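Local coordinates for putative exported protein (Bordetella pertussis Tohama I, PDB 2PFZ) that binds pyroglutamic acid as an extracytoplasmic solute receptor, probably delivering it to a tripartite ATP-independent periplasmic (TRAP) transporter, at residues T1-P6 and L34-H39; M112-V117 and V210-K215; S12-E17 and A118-G123. All blocks are in the same frame, centred on the assembly; numbering follows the deposited sequence.

In the fold
From the N terminus, strand 2-6 runs into helix 14-30, which returns the chain to strand 35-39; interaction 1 closes this beta-alpha-beta unit. Interaction 3 starts inside that loop and sets the beginning of helix 14-30 against the ligand-bearing linker 118-123, so interactions 1 and 3 cross. Interaction 2 opens after interaction 1 has closed and pairs strands 111-118 and 207-213 within the antiparallel sheet that also holds 61-65; its loop crosses that of interaction 3. The centres of interactions 1 and 2 lie about 13 Å apart, and W3 packs on V212, joining the sheet to the beta-alpha-beta unit. H15 touches the backbone at V117, bringing interaction 3 against interaction 2.

Interaction 1. Residues T1-P6 and L34-H39; sequences TKWDLP and LKITLH
L34 places its CD1 methyl over one face of the W3 indole, 3.8 Å from the centroid of the five-membered ring and only 6° off its normal, a CH-pi contact. The L34 CG is anti to the backbone N, and chi2 of 51° brings CD1 to W3 and to CG2 of T1. Next along this face, I36 spreads its branches over two neighbours: CG1 lies against CB of W3, while I36 CG2 meets L5 CB at 3.6 Å. L5 and L38 then run side by side, pointing the same way, with L5 CD2 and L38 CD2 3.8 Å apart. V26, V23 and T20 of helix 14-30 pack on L34, I36 and L38, and I61 of strand 61-65 packs on W3 and L5.

Between the two strands the backbones form a regular parallel ladder. K35 N donates to T1 O, W3 N to K35 O, T37 N to W3 O, L5 N to T37 O and H39 N to L5 O. Four of the five bonds are nearly straight; that from L5 N to T37 O, at 2.8 Å, bends to 143° at the hydrogen. CA-H...O contacts fill in between them, as from I36 CA to W3 O.

The other face carries K2, D4, P6, K35, T37 and H39 and is more polar. T37 CB sits 3.7 Å from D4 OD1. K35 turns its amino group away from the partner strand to a salt bridge with D27 on helix 14-30.

Strand, covering helix and parallel neighbouring strand make a beta-alpha-beta crossover, the unit that opens this periplasmic solute-binding protein fold.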
loop_
_atom_site.group_PDB
_atom_site.type_symbol
_atom_site.label_atom_id
_atom_site.label_comp_id
_atom_site.label_asym_id
_atom_site.label_seq_id
_atom_site.Cartn_x
_atom_site.Cartn_y
_atom_site.Cartn_z
ATOM N N THR A 1 -8.959 11.380 -26.049
ATOM C CA THR A 1 -8.740 10.014 -25.514
ATOM C C THR A 1 -9.344 9.839 -24.122
ATOM O O THR A 1 -9.185 10.693 -23.245
ATOM C CB THR A 1 -7.246 9.668 -25.515
ATOM O OG1 THR A 1 -6.781 9.678 -26.875
ATOM C CG2 THR A 1 -6.990 8.292 -24.887
ATOM N N LYS A 2 -10.030 8.713 -23.941
ATOM C CA LYS A 2 -10.697 8.400 -22.698
ATOM C C LYS A 2 -10.085 7.125 -22.111
ATOM O O LYS A 2 -9.978 6.107 -22.794
ATOM C CB LYS A 2 -12.200 8.236 -22.980
ATOM C CG LYS A 2 -13.085 8.200 -21.785
ATOM C CD LYS A 2 -14.207 9.227 -21.922
ATOM C CE LYS A 2 -15.407 8.837 -21.098
ATOM N NZ LYS A 2 -16.611 9.591 -21.536
ATOM N N TRP A 3 -9.664 7.199 -20.847
ATOM C CA TRP A 3 -9.091 6.034 -20.158
ATOM C C TRP A 3 -9.914 5.725 -18.926
ATOM O O TRP A 3 -10.548 6.619 -18.356
ATOM C CB TRP A 3 -7.648 6.296 -19.719
ATOM C CG TRP A 3 -6.586 6.170 -20.757
ATOM C CD1 TRP A 3 -6.758 6.002 -22.112
ATOM C CD2 TRP A 3 -5.173 6.292 -20.547
ATOM N NE1 TRP A 3 -5.528 5.992 -22.741
ATOM C CE2 TRP A 3 -4.546 6.169 -21.803
ATOM C CE3 TRP A 3 -4.371 6.495 -19.407
ATOM C CZ2 TRP A 3 -3.148 6.212 -21.956
ATOM C CZ3 TRP A 3 -2.990 6.548 -19.564
ATOM C CH2 TRP A 3 -2.394 6.415 -20.830
ATOM N N ASP A 4 -9.893 4.465 -18.500
ATOM C CA ASP A 4 -10.496 4.063 -17.216
ATOM C C ASP A 4 -9.421 3.671 -16.240
ATOM O O ASP A 4 -8.437 3.034 -16.619
ATOM C CB ASP A 4 -11.420 2.870 -17.402
ATOM C CG ASP A 4 -12.668 3.228 -18.169
ATOM O OD1 ASP A 4 -13.490 4.071 -17.695
ATOM O OD2 ASP A 4 -12.821 2.631 -19.251
ATOM N N LEU A 5 -9.634 4.022 -14.970
ATOM C CA LEU A 5 -8.618 3.804 -13.940
ATOM C C LEU A 5 -9.292 3.209 -12.712
ATOM O O LEU A 5 -9.942 3.926 -11.956
ATOM C CB LEU A 5 -7.937 5.137 -13.582
ATOM C CG LEU A 5 -6.629 5.070 -12.748
ATOM C CD1 LEU A 5 -5.884 6.425 -12.758
ATOM C CD2 LEU A 5 -6.815 4.550 -11.314
ATOM N N PRO A 6 -9.192 1.888 -12.528
ATOM C CA PRO A 6 -9.730 1.310 -11.309
ATOM C C PRO A 6 -8.854 1.529 -10.073
ATOM O O PRO A 6 -7.622 1.459 -10.140
ATOM C CB PRO A 6 -9.815 -0.182 -11.647
ATOM C CG PRO A 6 -8.692 -0.402 -12.548
ATOM C CD PRO A 6 -8.661 0.847 -13.415
ATOM N N LEU A 34 -6.735 14.112 -22.784
ATOM C CA LEU A 34 -6.800 12.850 -22.049
ATOM C C LEU A 34 -7.730 12.967 -20.850
ATOM O O LEU A 34 -7.438 13.696 -19.894
ATOM C CB LEU A 34 -5.407 12.381 -21.632
ATOM C CG LEU A 34 -5.289 11.039 -20.886
ATOM C CD1 LEU A 34 -6.025 9.925 -21.636
ATOM C CD2 LEU A 34 -3.819 10.670 -20.624
ATOM N N LYS A 35 -8.839 12.231 -20.907
ATOM C CA LYS A 35 -9.815 12.248 -19.819
ATOM C C LYS A 35 -9.832 10.904 -19.137
ATOM O O LYS A 35 -10.095 9.895 -19.771
ATOM C CB LYS A 35 -11.212 12.620 -20.303
ATOM C CG LYS A 35 -11.255 14.007 -20.981
ATOM C CD LYS A 35 -12.466 14.790 -20.548
ATOM C CE LYS A 35 -12.692 16.010 -21.438
ATOM N NZ LYS A 35 -11.732 17.112 -21.162
ATOM N N ILE A 36 -9.540 10.902 -17.842
ATOM C CA ILE A 36 -9.482 9.646 -17.097
ATOM C C ILE A 36 -10.671 9.545 -16.149
ATOM O O ILE A 36 -10.938 10.456 -15.357
ATOM C CB ILE A 36 -8.144 9.455 -16.346
ATOM C CG1 ILE A 36 -6.972 9.473 -17.320
ATOM C CG2 ILE A 36 -8.148 8.129 -15.530
ATOM C CD1 ILE A 36 -5.609 9.697 -16.643
ATOM N N THR A 37 -11.392 8.446 -16.275
ATOM C CA THR A 37 -12.493 8.144 -15.410
ATOM C C THR A 37 -12.013 7.188 -14.340
ATOM O O THR A 37 -11.457 6.119 -14.647
ATOM C CB THR A 37 -13.637 7.498 -16.205
ATOM O OG1 THR A 37 -14.082 8.419 -17.195
ATOM C CG2 THR A 37 -14.807 7.172 -15.302
ATOM N N LEU A 38 -12.227 7.593 -13.089
ATOM C CA LEU A 38 -11.871 6.782 -11.932
ATOM C C LEU A 38 -13.017 5.875 -11.552
ATOM O O LEU A 38 -14.174 6.312 -11.498
ATOM C CB LEU A 38 -11.590 7.681 -10.732
ATOM C CG LEU A 38 -10.306 8.500 -10.679
ATOM C CD1 LEU A 38 -10.363 9.291 -9.379
ATOM C CD2 LEU A 38 -9.083 7.591 -10.700
ATOM N N HIS A 39 -12.689 4.617 -11.265
ATOM C CA HIS A 39 -13.674 3.656 -10.801
ATOM C C HIS A 39 -13.293 3.239 -9.412
ATOM O O HIS A 39 -12.405 2.409 -9.234
ATOM C CB HIS A 39 -13.696 2.460 -11.730
ATOM C CG HIS A 39 -14.253 2.796 -13.071
ATOM N ND1 HIS A 39 -13.475 3.275 -14.105
ATOM C CD2 HIS A 39 -15.526 2.798 -13.521
ATOM C CE1 HIS A 39 -14.245 3.523 -15.151
ATOM N NE2 HIS A 39 -15.492 3.241 -14.821
#

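Interaction 2. Residues M112-V117 and V210-K215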
loop_
_atom_site.group_PDB
_atom_site.type_symbol
_atom_site.label_atom_id
_atom_site.label_comp_id
_atom_site.label_asym_id
_atom_site.label_seq_id
_atom_site.Cartn_x
_atom_site.Cartn_y
_atom_site.Cartn_z
ATOM N N MET A 112 4.178 0.510 -17.520
ATOM C CA MET A 112 4.990 1.576 -16.950
ATOM C C MET A 112 4.561 1.922 -15.538
ATOM O O MET A 112 3.377 1.862 -15.208
ATOM C CB MET A 112 4.865 2.841 -17.785
ATOM C CG MET A 112 5.132 2.608 -19.214
ATOM S SD MET A 112 4.680 4.020 -20.226
ATOM C CE MET A 112 5.263 5.357 -19.173
ATOM N N LEU A 113 5.535 2.309 -14.724
ATOM C CA LEU A 113 5.253 2.869 -13.396
ATOM C C LEU A 113 5.071 4.369 -13.515
ATOM O O LEU A 113 6.020 5.104 -13.833
ATOM C CB LEU A 113 6.385 2.563 -12.422
ATOM C CG LEU A 113 6.292 3.173 -11.010
ATOM C CD1 LEU A 113 5.025 2.718 -10.276
ATOM C CD2 LEU A 113 7.547 2.830 -10.210
ATOM N N LEU A 114 3.870 4.843 -13.246
ATOM C CA LEU A 114 3.625 6.278 -13.357
ATOM C C LEU A 114 4.027 7.007 -12.079
ATOM O O LEU A 114 4.782 7.962 -12.121
ATOM C CB LEU A 114 2.180 6.585 -13.781
ATOM C CG LEU A 114 1.920 8.076 -14.066
ATOM C CD1 LEU A 114 2.678 8.531 -15.317
ATOM C CD2 LEU A 114 0.472 8.359 -14.226
ATOM N N TYR A 115 3.503 6.569 -10.951
ATOM C CA TYR A 115 3.934 7.089 -9.665
ATOM C C TYR A 115 3.569 6.113 -8.558
ATOM O O TYR A 115 2.765 5.220 -8.775
ATOM C CB TYR A 115 3.355 8.458 -9.415
ATOM C CG TYR A 115 1.879 8.526 -9.108
ATOM C CD1 TYR A 115 0.938 8.725 -10.129
ATOM C CD2 TYR A 115 1.414 8.453 -7.779
ATOM C CE1 TYR A 115 -0.414 8.844 -9.841
ATOM C CE2 TYR A 115 0.050 8.585 -7.483
ATOM C CZ TYR A 115 -0.852 8.770 -8.528
ATOM O OH TYR A 115 -2.202 8.893 -8.257
ATOM N N SER A 116 4.203 6.266 -7.397
ATOM C CA SER A 116 3.974 5.353 -6.278
ATOM C C SER A 116 3.917 6.166 -4.987
ATOM O O SER A 116 4.747 7.068 -4.797
ATOM C CB SER A 116 5.100 4.314 -6.195
ATOM O OG SER A 116 4.878 3.323 -5.173
ATOM N N VAL A 117 2.912 5.900 -4.141
ATOM C CA VAL A 117 2.844 6.600 -2.870
ATOM C C VAL A 117 2.637 5.691 -1.675
ATOM O O VAL A 117 1.935 4.705 -1.760
ATOM C CB VAL A 117 1.968 7.917 -2.834
ATOM C CG1 VAL A 117 1.373 8.367 -4.211
ATOM C CG2 VAL A 117 1.004 7.997 -1.665
ATOM N N VAL A 210 0.560 3.524 -9.386
ATOM C CA VAL A 210 -0.304 3.707 -10.542
ATOM C C VAL A 210 0.488 3.233 -11.761
ATOM O O VAL A 210 1.569 3.757 -12.050
ATOM C CB VAL A 210 -0.750 5.162 -10.673
ATOM C CG1 VAL A 210 -1.486 5.385 -12.011
ATOM C CG2 VAL A 210 -1.651 5.524 -9.480
ATOM N N LEU A 211 -0.052 2.212 -12.425
ATOM C CA LEU A 211 0.578 1.552 -13.562
ATOM C C LEU A 211 -0.146 1.976 -14.810
ATOM O O LEU A 211 -1.339 2.254 -14.772
ATOM C CB LEU A 211 0.457 0.038 -13.445
ATOM C CG LEU A 211 0.787 -0.643 -12.116
ATOM C CD1 LEU A 211 0.713 -2.174 -12.320
ATOM C CD2 LEU A 211 2.159 -0.226 -11.598
ATOM N N VAL A 212 0.597 2.009 -15.911
ATOM C CA VAL A 212 0.071 2.409 -17.211
ATOM C C VAL A 212 0.445 1.330 -18.224
ATOM O O VAL A 212 1.590 0.827 -18.245
ATOM C CB VAL A 212 0.664 3.790 -17.654
ATOM C CG1 VAL A 212 0.246 4.133 -19.084
ATOM C CG2 VAL A 212 0.211 4.902 -16.736
ATOM N N ASN A 213 -0.518 0.954 -19.063
ATOM C CA ASN A 213 -0.232 0.067 -20.188
ATOM C C ASN A 213 0.616 0.776 -21.274
ATOM O O ASN A 213 0.217 1.840 -21.782
ATOM C CB ASN A 213 -1.537 -0.477 -20.790
ATOM C CG ASN A 213 -1.287 -1.431 -21.940
ATOM O OD1 ASN A 213 -1.127 -1.007 -23.095
ATOM N ND2 ASN A 213 -1.252 -2.725 -21.637
ATOM N N LYS A 214 1.775 0.204 -21.612
ATOM C CA LYS A 214 2.713 0.845 -22.568
ATOM C C LYS A 214 2.055 1.109 -23.927
ATOM O O LYS A 214 2.220 2.187 -24.520
ATOM C CB LYS A 214 3.954 -0.036 -22.817
ATOM C CG LYS A 214 4.782 -0.368 -21.605
ATOM C CD LYS A 214 5.962 0.598 -21.428
ATOM C CE LYS A 214 7.096 0.025 -20.576
ATOM N NZ LYS A 214 8.307 0.978 -20.696
ATOM N N LYS A 215 1.322 0.117 -24.435
ATOM C CA LYS A 215 0.628 0.278 -25.732
ATOM C C LYS A 215 -0.366 1.441 -25.696
ATOM O O LYS A 215 -0.441 2.228 -26.645
ATOM C CB LYS A 215 -0.077 -1.022 -26.135
ATOM C CG LYS A 215 0.851 -2.078 -26.691
ATOM C CD LYS A 215 0.019 -3.191 -27.331
ATOM C CE LYS A 215 0.854 -4.449 -27.513
ATOM N NZ LYS A 215 -0.018 -5.576 -27.970
#
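The N-H of M112 points almost straight at V212 O, 2.7 Å away, and V212 N returns a bond to M112 O; together they form a hydrogen-bonded antiparallel pair. Further along, a classic beta bulge interrupts the register, with L114 and Y115 both set against V210. V210 O accepts from L114 N while V210 N gives its hydrogen to Y115 O, both at 2.8 Å, so the two backbone polar atoms of one valine are shared between successive residues of the other strand. The bulge coincides with a helical-type backbone at L114. Strand 207-213 is thereby paired on this side with 111-118; on its other side it is bonded to strand 61-65.

Because of the bulge, L114 turns its CB toward the partner strand. That CB packs on V212 CG2 at 3.9 Å, and L114 lies side by side with V210, its CD2 near V210 CG1. I61 of strand 61-65 touches L114, V210 and V212 alike, while F22 and L228 bring helices 14-30 and 222-256 against L114. On the face opposite M112, Y115, V210 and V212, L113 and L211 form a non-hydrogen-bonded pair, and both side chains pack on L106 of helix 88-107.

Y115 is held from several directions. F22 meets it edge-to-face, and A235 and E236 of helix 222-256 also touch it. Its CG lies between the backbone N and the carbonyl carbon (chi1 72°), the crowded position for a side chain, which sets CG on the side of V210; the ring then lies across V210. One ring face takes a CH-pi contact from V210 CG2, 28° off the normal, and this methyl comes within 3.5 Å of Y115 CZ.

Interaction 3. Residues S12-E17 and A118-G123. With PCA (pyroglutamic acid), chain B.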
loop_
_atom_site.group_PDB
_atom_site.type_symbol
_atom_site.label_atom_id
_atom_site.label_comp_id
_atom_site.label_asym_id
_atom_site.label_seq_id
_atom_site.Cartn_x
_atom_site.Cartn_y
_atom_site.Cartn_z
ATOM N N SER A 12 -13.270 8.659 -0.088
ATOM C CA SER A 12 -12.734 9.380 1.074
ATOM C C SER A 12 -11.280 9.013 1.394
ATOM O O SER A 12 -10.612 9.687 2.182
ATOM C CB SER A 12 -13.633 9.212 2.302
ATOM O OG SER A 12 -13.759 7.856 2.662
ATOM N N ASN A 13 -10.780 7.961 0.759
ATOM C CA ASN A 13 -9.412 7.520 1.006
ATOM C C ASN A 13 -8.356 8.464 0.401
ATOM O O ASN A 13 -8.515 8.975 -0.736
ATOM C CB ASN A 13 -9.263 6.075 0.548
ATOM C CG ASN A 13 -7.822 5.596 0.535
ATOM O OD1 ASN A 13 -7.307 5.063 1.533
ATOM N ND2 ASN A 13 -7.165 5.793 -0.583
ATOM N N LEU A 14 -7.293 8.704 1.172
ATOM C CA LEU A 14 -6.209 9.618 0.776
ATOM C C LEU A 14 -5.630 9.330 -0.631
ATOM O O LEU A 14 -5.387 10.275 -1.401
ATOM C CB LEU A 14 -5.098 9.696 1.859
ATOM C CG LEU A 14 -4.109 8.523 2.033
ATOM C CD1 LEU A 14 -2.866 8.673 1.148
ATOM C CD2 LEU A 14 -3.710 8.317 3.502
ATOM N N HIS A 15 -5.429 8.057 -0.995
ATOM C CA HIS A 15 -4.912 7.751 -2.349
ATOM C C HIS A 15 -5.904 8.155 -3.440
ATOM O O HIS A 15 -5.500 8.561 -4.524
ATOM C CB HIS A 15 -4.613 6.264 -2.531
ATOM C CG HIS A 15 -3.457 5.773 -1.715
ATOM N ND1 HIS A 15 -2.143 5.963 -2.085
ATOM C CD2 HIS A 15 -3.423 5.122 -0.525
ATOM C CE1 HIS A 15 -1.349 5.431 -1.172
ATOM N NE2 HIS A 15 -2.103 4.911 -0.218
ATOM N N VAL A 16 -7.203 8.026 -3.143
ATOM C CA VAL A 16 -8.252 8.288 -4.143
ATOM C C VAL A 16 -8.527 9.790 -4.247
ATOM O O VAL A 16 -8.749 10.318 -5.358
ATOM C CB VAL A 16 -9.534 7.484 -3.853
ATOM C CG1 VAL A 16 -10.538 7.632 -4.998
ATOM C CG2 VAL A 16 -9.185 5.995 -3.671
ATOM N N GLU A 17 -8.541 10.472 -3.097
ATOM C CA GLU A 17 -8.491 11.936 -3.077
ATOM C C GLU A 17 -7.356 12.420 -3.989
ATOM O O GLU A 17 -7.566 13.316 -4.802
ATOM C CB GLU A 17 -8.286 12.469 -1.658
ATOM C CG GLU A 17 -8.205 14.008 -1.588
ATOM C CD GLU A 17 -8.059 14.532 -0.150
ATOM O OE1 GLU A 17 -7.866 15.769 0.041
ATOM O OE2 GLU A 17 -8.133 13.711 0.796
ATOM N N ALA A 118 3.295 6.036 -0.576
ATOM C CA ALA A 118 3.234 5.216 0.628
ATOM C C ALA A 118 1.953 5.468 1.399
ATOM O O ALA A 118 1.557 6.610 1.591
ATOM C CB ALA A 118 4.435 5.510 1.534
ATOM N N TRP A 119 1.324 4.381 1.837
ATOM C CA TRP A 119 0.314 4.418 2.893
ATOM C C TRP A 119 1.037 4.829 4.187
ATOM O O TRP A 119 2.260 4.707 4.282
ATOM C CB TRP A 119 -0.265 3.012 3.106
ATOM C CG TRP A 119 -1.268 2.541 2.076
ATOM C CD1 TRP A 119 -1.005 1.874 0.917
ATOM C CD2 TRP A 119 -2.679 2.653 2.169
ATOM N NE1 TRP A 119 -2.176 1.557 0.264
ATOM C CE2 TRP A 119 -3.227 2.047 1.006
ATOM C CE3 TRP A 119 -3.542 3.235 3.099
ATOM C CZ2 TRP A 119 -4.595 1.984 0.777
ATOM C CZ3 TRP A 119 -4.905 3.179 2.866
ATOM C CH2 TRP A 119 -5.420 2.545 1.718
ATOM N N PRO A 120 0.286 5.316 5.194
ATOM C CA PRO A 120 0.901 5.640 6.496
ATOM C C PRO A 120 1.489 4.425 7.245
ATOM O O PRO A 120 1.224 3.265 6.892
ATOM C CB PRO A 120 -0.245 6.290 7.261
ATOM C CG PRO A 120 -1.202 6.798 6.110
ATOM C CD PRO A 120 -1.141 5.682 5.161
ATOM N N PRO A 121 2.344 4.690 8.252
ATOM C CA PRO A 121 3.019 3.597 8.958
ATOM C C PRO A 121 2.055 2.619 9.605
ATOM O O PRO A 121 1.041 3.028 10.182
ATOM C CB PRO A 121 3.849 4.335 10.006
ATOM C CG PRO A 121 4.107 5.685 9.371
ATOM C CD PRO A 121 2.779 6.010 8.766
ATOM N N GLN A 122 2.354 1.343 9.458
ATOM C CA GLN A 122 1.384 0.300 9.789
ATOM C C GLN A 122 1.418 -0.099 11.237
ATOM O O GLN A 122 2.477 -0.463 11.756
ATOM C CB GLN A 122 1.624 -0.929 8.937
ATOM C CG GLN A 122 1.634 -0.586 7.432
ATOM C CD GLN A 122 0.260 -0.421 6.805
ATOM O OE1 GLN A 122 -0.130 0.683 6.396
ATOM N NE2 GLN A 122 -0.450 -1.503 6.677
ATOM N N GLY A 123 0.236 -0.095 11.861
ATOM C CA GLY A 123 0.117 -0.489 13.262
ATOM C C GLY A 123 -0.831 -1.651 13.395
ATOM O O GLY A 123 -1.362 -2.141 12.401
HETATM N N PCA B . -4.623 0.139 4.174
HETATM C CA PCA B . -4.787 -0.845 3.086
HETATM C CB PCA B . -3.434 -1.400 2.640
HETATM C CG PCA B . -2.396 -0.748 3.533
HETATM C CD PCA B . -3.194 0.199 4.380
HETATM O OE PCA B . -2.677 1.006 5.168
HETATM C C PCA B . -5.586 -1.995 3.656
HETATM O O PCA B . -6.157 -2.816 2.927
HETATM O OXT PCA B . -5.662 -2.106 4.890
#
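N13, at the N-cap position of helix 14-30, brings the end of its side chain close to the six-membered ring of W119, near CZ3 and CH2. The two side chains cross at about a right angle, with the amide plane turned 51° from that of the ring. N13 O closes the first helical turn by accepting from E17 N at 2.8 Å.

L14 follows and reaches toward P120 tip to tip, its CD2 3.9 Å from P120 CG. Its other methyl, CD1, lies over the centre of the H15 ring, on one face of the imidazole.

H15 comes next and carries the aromatic contact. Its chi1 of -68°, anti to the carbonyl carbon, puts CG on the W119 side. The imidazole offers its edge to the five-membered ring of W119, an edge-to-face pair with the planes at 58° and the centroids 4.1 Å apart. H15 NE2 stands 3.2 Å above the indole plane, offset toward the rim, while H15 CD2 lies 3.4 Å from W119 CE2.

The opposite face of the same indole bears the ligand. Pyroglutamic acid CD sits 3.3 Å above it, and the lactam carbonyl oxygen OE approaches W119 CE3 at 3.2 Å, so W119 is sandwiched between H15 and the bound lactam. Its NE1 is hydrogen-bonded to N208 and Y9 meets its ring edge-to-face, further limits on the tilt of the indole. H15 is thus a second-shell residue that backs a first-shell one.

Q122, in the same linker, lies close to the lactam oxygen, and R142, S181, S182 and T185 supply hydrogen bonds to the ligand. This is the pyroglutamic acid pocket of a DctP-family receptor, with W119 as one of its walls.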